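Local coordinates for protein Na-K-Cl cotransporter (PDB 3G40) that forms the C-terminal cytoplasmic domain of a prokaryotic cation-chloride cotransporter, which as a whole probably carries chloride together with cations across the membrane, at residues 21-26 with 112-117; 48-53 with 78-83. All coordinates share one frame; numbering follows the deposited sequence.

Contact 1. Residues 21-26 with 112-117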
loop_
_atom_site.group_PDB
_atom_site.type_symbol
_atom_site.label_atom_id
_atom_site.label_comp_id
_atom_site.label_asym_id
_atom_site.label_seq_id
_atom_site.Cartn_x
_atom_site.Cartn_y
_atom_site.Cartn_z
ATOM N N ALA A 21 12.205 -18.067 -1.228
ATOM C CA ALA A 21 12.269 -17.459 0.083
ATOM C C ALA A 21 11.247 -18.165 0.966
ATOM O O ALA A 21 10.074 -18.252 0.596
ATOM C CB ALA A 21 11.930 -15.981 -0.021
ATOM N N ASN A 22 11.696 -18.651 2.116
ATOM C CA ASN A 22 10.798 -19.192 3.135
ATOM C C ASN A 22 10.855 -18.276 4.354
ATOM O O ASN A 22 11.854 -18.250 5.056
ATOM C CB ASN A 22 11.218 -20.613 3.507
ATOM C CG ASN A 22 11.173 -21.557 2.323
ATOM O OD1 ASN A 22 10.143 -21.688 1.661
ATOM N ND2 ASN A 22 12.295 -22.220 2.047
ATOM N N LEU A 23 9.798 -17.493 4.572
ATOM C CA LEU A 23 9.813 -16.469 5.609
ATOM C C LEU A 23 9.177 -16.965 6.900
ATOM O O LEU A 23 8.178 -17.678 6.871
ATOM C CB LEU A 23 9.034 -15.230 5.158
ATOM C CG LEU A 23 9.450 -14.641 3.811
ATOM C CD1 LEU A 23 8.632 -13.377 3.512
ATOM C CD2 LEU A 23 10.936 -14.353 3.836
ATOM N N LEU A 24 9.760 -16.570 8.023
ATOM C CA LEU A 24 9.085 -16.667 9.310
ATOM C C LEU A 24 8.626 -15.255 9.654
ATOM O O LEU A 24 9.441 -14.333 9.752
ATOM C CB LEU A 24 10.043 -17.185 10.377
ATOM C CG LEU A 24 9.454 -17.304 11.783
ATOM C CD1 LEU A 24 8.288 -18.295 11.789
ATOM C CD2 LEU A 24 10.532 -17.749 12.737
ATOM N N VAL A 25 7.320 -15.085 9.796
ATOM C CA VAL A 25 6.739 -13.766 9.999
ATOM C C VAL A 25 5.990 -13.689 11.335
ATOM O O VAL A 25 4.870 -14.185 11.454
ATOM C CB VAL A 25 5.758 -13.420 8.847
ATOM C CG1 VAL A 25 5.202 -12.007 9.014
ATOM C CG2 VAL A 25 6.436 -13.594 7.478
ATOM N N PRO A 26 6.596 -13.046 12.342
ATOM C CA PRO A 26 5.853 -12.844 13.589
ATOM C C PRO A 26 4.704 -11.875 13.364
ATOM O O PRO A 26 4.865 -10.880 12.647
ATOM C CB PRO A 26 6.885 -12.222 14.536
ATOM C CG PRO A 26 8.214 -12.288 13.816
ATOM C CD PRO A 26 7.922 -12.408 12.360
ATOM N N ILE A 112 14.007 -17.412 6.467
ATOM C CA ILE A 112 14.372 -16.005 6.635
ATOM C C ILE A 112 13.384 -15.354 7.603
ATOM O O ILE A 112 12.175 -15.472 7.428
ATOM C CB ILE A 112 14.255 -15.263 5.303
ATOM C CG1 ILE A 112 15.203 -15.881 4.267
ATOM C CG2 ILE A 112 14.512 -13.753 5.479
ATOM C CD1 ILE A 112 14.902 -15.454 2.842
ATOM N N LEU A 113 13.895 -14.663 8.613
ATOM C CA LEU A 113 13.042 -13.948 9.560
ATOM C C LEU A 113 12.644 -12.573 9.015
ATOM O O LEU A 113 13.509 -11.753 8.714
ATOM C CB LEU A 113 13.782 -13.766 10.888
ATOM C CG LEU A 113 13.008 -13.017 11.974
ATOM C CD1 LEU A 113 11.720 -13.772 12.338
ATOM C CD2 LEU A 113 13.878 -12.835 13.194
ATOM N N PHE A 114 11.340 -12.323 8.908
ATOM C CA PHE A 114 10.829 -11.049 8.410
ATOM C C PHE A 114 10.325 -10.161 9.547
ATOM O O PHE A 114 9.339 -10.489 10.211
ATOM C CB PHE A 114 9.717 -11.283 7.389
ATOM C CG PHE A 114 9.262 -10.032 6.685
ATOM C CD1 PHE A 114 9.763 -9.714 5.434
ATOM C CD2 PHE A 114 8.339 -9.177 7.274
ATOM C CE1 PHE A 114 9.350 -8.558 4.764
ATOM C CE2 PHE A 114 7.924 -8.011 6.610
ATOM C CZ PHE A 114 8.436 -7.709 5.350
ATOM N N LEU A 115 10.997 -9.027 9.749
ATOM C CA LEU A 115 10.657 -8.110 10.829
ATOM C C LEU A 115 10.300 -6.744 10.291
ATOM O O LEU A 115 10.888 -6.266 9.320
ATOM C CB LEU A 115 11.835 -7.945 11.786
ATOM C CG LEU A 115 12.400 -9.199 12.448
ATOM C CD1 LEU A 115 13.664 -8.854 13.199
ATOM C CD2 LEU A 115 11.369 -9.810 13.385
ATOM N N ARG A 116 9.349 -6.110 10.953
ATOM C CA ARG A 116 8.985 -4.743 10.652
ATOM C C ARG A 116 9.772 -3.829 11.590
ATOM O O ARG A 116 9.931 -4.119 12.779
ATOM C CB ARG A 116 7.473 -4.565 10.834
ATOM C CG ARG A 116 6.939 -3.172 10.579
ATOM C CD ARG A 116 5.466 -3.076 10.967
ATOM N NE ARG A 116 5.111 -1.715 11.354
ATOM C CZ ARG A 116 5.035 -1.296 12.612
ATOM N NH1 ARG A 116 5.272 -2.141 13.604
ATOM N NH2 ARG A 116 4.715 -0.036 12.878
ATOM N N LEU A 117 10.291 -2.737 11.047
ATOM C CA LEU A 117 10.977 -1.738 11.854
ATOM C C LEU A 117 9.950 -0.677 12.247
ATOM O O LEU A 117 9.514 0.115 11.416
ATOM C CB LEU A 117 12.128 -1.095 11.052
ATOM C CG LEU A 117 13.053 -0.103 11.767
ATOM C CD1 LEU A 117 13.756 -0.728 12.963
ATOM C CD2 LEU A 117 14.078 0.470 10.785
HETATM O O HOH W 1 7.156 -9.436 11.367
#

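Contact 2. Residues 48-53 with 78-83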
loop_
_atom_site.group_PDB
_atom_site.type_symbol
_atom_site.label_atom_id
_atom_site.label_comp_id
_atom_site.label_asym_id
_atom_site.label_seq_id
_atom_site.Cartn_x
_atom_site.Cartn_y
_atom_site.Cartn_z
ATOM N N GLY A 48 7.656 -20.057 -2.943
ATOM C CA GLY A 48 8.309 -19.726 -1.685
ATOM C C GLY A 48 7.321 -20.069 -0.561
ATOM O O GLY A 48 6.302 -20.713 -0.809
ATOM N N SER A 49 7.594 -19.658 0.669
ATOM C CA SER A 49 6.605 -19.901 1.729
ATOM C C SER A 49 6.583 -18.845 2.818
ATOM O O SER A 49 7.561 -18.130 3.025
ATOM C CB SER A 49 6.797 -21.280 2.367
ATOM O OG SER A 49 7.984 -21.319 3.139
ATOM N N VAL A 50 5.460 -18.792 3.532
ATOM C CA VAL A 50 5.264 -17.853 4.623
ATOM C C VAL A 50 4.689 -18.584 5.850
ATOM O O VAL A 50 3.586 -19.114 5.793
ATOM C CB VAL A 50 4.284 -16.740 4.221
ATOM C CG1 VAL A 50 3.998 -15.839 5.403
ATOM C CG2 VAL A 50 4.850 -15.907 3.020
ATOM N N LYS A 51 5.449 -18.614 6.940
ATOM C CA LYS A 51 4.950 -19.125 8.208
ATOM C C LYS A 51 4.518 -17.971 9.104
ATOM O O LYS A 51 5.334 -17.146 9.501
ATOM C CB LYS A 51 6.016 -19.961 8.917
ATOM C CG LYS A 51 5.501 -20.624 10.195
ATOM C CD LYS A 51 6.498 -21.660 10.699
ATOM C CE LYS A 51 5.813 -22.996 10.993
ATOM N NZ LYS A 51 4.544 -22.844 11.754
ATOM N N LEU A 52 3.226 -17.913 9.409
ATOM C CA LEU A 52 2.720 -16.876 10.287
ATOM C C LEU A 52 2.842 -17.323 11.733
ATOM O O LEU A 52 2.232 -18.301 12.129
ATOM C CB LEU A 52 1.276 -16.573 9.937
ATOM C CG LEU A 52 1.096 -16.190 8.474
ATOM C CD1 LEU A 52 -0.370 -16.066 8.123
ATOM C CD2 LEU A 52 1.875 -14.867 8.128
ATOM N N LEU A 53 3.660 -16.612 12.507
ATOM C CA LEU A 53 3.875 -16.920 13.912
ATOM C C LEU A 53 3.121 -15.907 14.754
ATOM O O LEU A 53 3.607 -14.794 15.001
ATOM C CB LEU A 53 5.367 -16.899 14.248
ATOM C CG LEU A 53 5.766 -17.107 15.713
ATOM C CD1 LEU A 53 5.317 -18.467 16.201
ATOM C CD2 LEU A 53 7.271 -16.963 15.881
ATOM N N GLU A 78 -2.882 -17.467 -3.418
ATOM C CA GLU A 78 -2.108 -16.557 -4.264
ATOM C C GLU A 78 -0.752 -17.149 -4.662
ATOM O O GLU A 78 0.156 -16.433 -5.094
ATOM C CB GLU A 78 -2.026 -15.146 -3.627
ATOM C CG GLU A 78 -3.440 -14.565 -3.373
ATOM C CD GLU A 78 -3.521 -13.039 -3.181
ATOM O OE1 GLU A 78 -2.618 -12.309 -3.632
ATOM O OE2 GLU A 78 -4.521 -12.570 -2.585
ATOM N N GLY A 79 -0.644 -18.471 -4.529
ATOM C CA GLY A 79 0.467 -19.231 -5.076
ATOM C C GLY A 79 1.707 -19.347 -4.204
ATOM O O GLY A 79 2.802 -19.639 -4.699
ATOM N N VAL A 80 1.538 -19.130 -2.906
ATOM C CA VAL A 80 2.655 -19.209 -1.962
ATOM C C VAL A 80 2.293 -20.236 -0.873
ATOM O O VAL A 80 1.164 -20.276 -0.406
ATOM C CB VAL A 80 2.944 -17.836 -1.366
ATOM C CG1 VAL A 80 3.952 -17.912 -0.239
ATOM C CG2 VAL A 80 3.476 -16.874 -2.510
ATOM N N PHE A 81 3.234 -21.095 -0.505
ATOM C CA PHE A 81 2.944 -22.076 0.551
ATOM C C PHE A 81 2.847 -21.349 1.887
ATOM O O PHE A 81 3.506 -20.324 2.091
ATOM C CB PHE A 81 4.038 -23.131 0.592
ATOM C CG PHE A 81 4.108 -23.970 -0.645
ATOM C CD1 PHE A 81 5.236 -23.934 -1.463
ATOM C CD2 PHE A 81 3.045 -24.793 -0.999
ATOM C CE1 PHE A 81 5.306 -24.710 -2.603
ATOM C CE2 PHE A 81 3.103 -25.574 -2.140
ATOM C CZ PHE A 81 4.237 -25.540 -2.945
ATOM N N SER A 82 2.031 -21.867 2.807
ATOM C CA SER A 82 1.854 -21.157 4.051
ATOM C C SER A 82 1.398 -22.056 5.197
ATOM O O SER A 82 0.721 -23.070 4.990
ATOM C CB SER A 82 0.837 -20.027 3.872
ATOM O OG SER A 82 0.865 -19.168 4.994
ATOM N N SER A 83 1.761 -21.652 6.401
ATOM C CA SER A 83 1.285 -22.325 7.604
ATOM C C SER A 83 1.174 -21.256 8.689
ATOM O O SER A 83 1.616 -20.124 8.503
ATOM C CB SER A 83 2.273 -23.420 8.013
ATOM O OG SER A 83 3.564 -22.874 8.219
#

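Contact 1. Residues 21-26 with 112-117
Leu24 joins its strand to 112-116 through both of its backbone polar atoms: its N donates to Ile112 O at 2.7 Å, and its O receives Phe114 N in an almost straight bond (178°). A third bond, Ile112 N to Asn22 O at 2.7 Å, completes the parallel ladder, and Leu23 CA adds a C-H...O contact to Ile112 O. Past the Phe114 N to Leu24 O bond, Pro26 has no N-H to offer; its ring carbon CD sits 3.2 Å from Phe114 O, and one water donates to both Phe114 O and Pro26 O, bridging the strands where they diverge.

The apolar contacts fall on two faces. On one, Leu23 CD2 lies against Ile112 CB at 3.7 Å, the two side chains crossing obliquely, and Val25 CG2 lies alongside Phe114 CB; helix 30-44 covers this face through Leu40. On the other, Leu113 CG is anti to the backbone N (chi1 179°), and CD1 beyond it meets Leu24 CD2 at 4.2 Å and Pro26 CD at 4.0 Å, while Ile130 of helix 124-136 packs on Leu113. Backbone bonds thus hold the strands together while apolar side chains on both faces meet helices, as suits an inner strand pair of an alpha/beta sheet.

Contact 2. Residues 48-53 with 78-83
Ser82 OG stands anti to its own backbone N (chi1 -168°), and from there it donates to Val50 O at 2.8 Å. Lys51 also starts with CG anti to the backbone N (chi1 -175°), but its chain bends at chi3 and chi4 and curls round Ser83 OG, with CG and CE both 3.6 Å from that oxygen.

Val50 O thus takes two donors, the Ser82 hydroxyl and Ser83 N, the latter at 3.2 Å. Ser82 OG is also hydrogen-bonded to Ser72 OG of helix 64-77, so it ties the strand pair to the helix packed on that face. An alanine here would probably leave Val50 O with the longer Ser83 N bond as its main hold from strand 81-86, and Ser72 OG without this partner.

The backbone ladder is parallel: Phe81 N donates to Gly48 O, Val50 N to Phe81 O, and Leu52 N to Ser83 O at 2.9 Å. Helix 64-77 makes the crossover between the two strands, a beta-alpha-beta unit in which 81-86 is the outermost strand of the sheet within this chain. The return begins at Gly79, the C-prime residue of the Schellman motif that ends the helix, which has the positive phi that favours glycine.

Beyond that turn, Val80 CG1 meets Val50 CG2 at 3.9 Å, and both valines also touch Thr44 of helix 30-44. On the opposite face Ser49 CB packs on Phe81 CB, and Phe81 CD1 comes within 3.5 Å of Gly48 O. The Phe81 ring meets that of Phe108, their planes at about 40°. Glu78, at the helix end, forms salt bridges with Arg41 and with Arg154 of the second subunit.

Contacts 1 and 2 lie in one sheet with their centres about 11 Å apart, and strands 22-27 and 49-54 are the neighbours that connect them. Across that seam Leu23 N approaches Ser49 O at 2.8 Å, and Asn22 OD1 meets Ser49 OG at 2.6 Å, both probable hydrogen bonds. Val25 CG2 also packs on Val50 CG1 at 3.9 Å, on the face covered by helix 30-44. The strands run in the order 81-86, 49-54, 22-27, 112-116, all parallel, so contact 1 is the more central and contact 2 takes the sheet to its margin within this chain. In sequence both segments of contact 2, with the 24 residues between them, lie between 21-26 and 112-117.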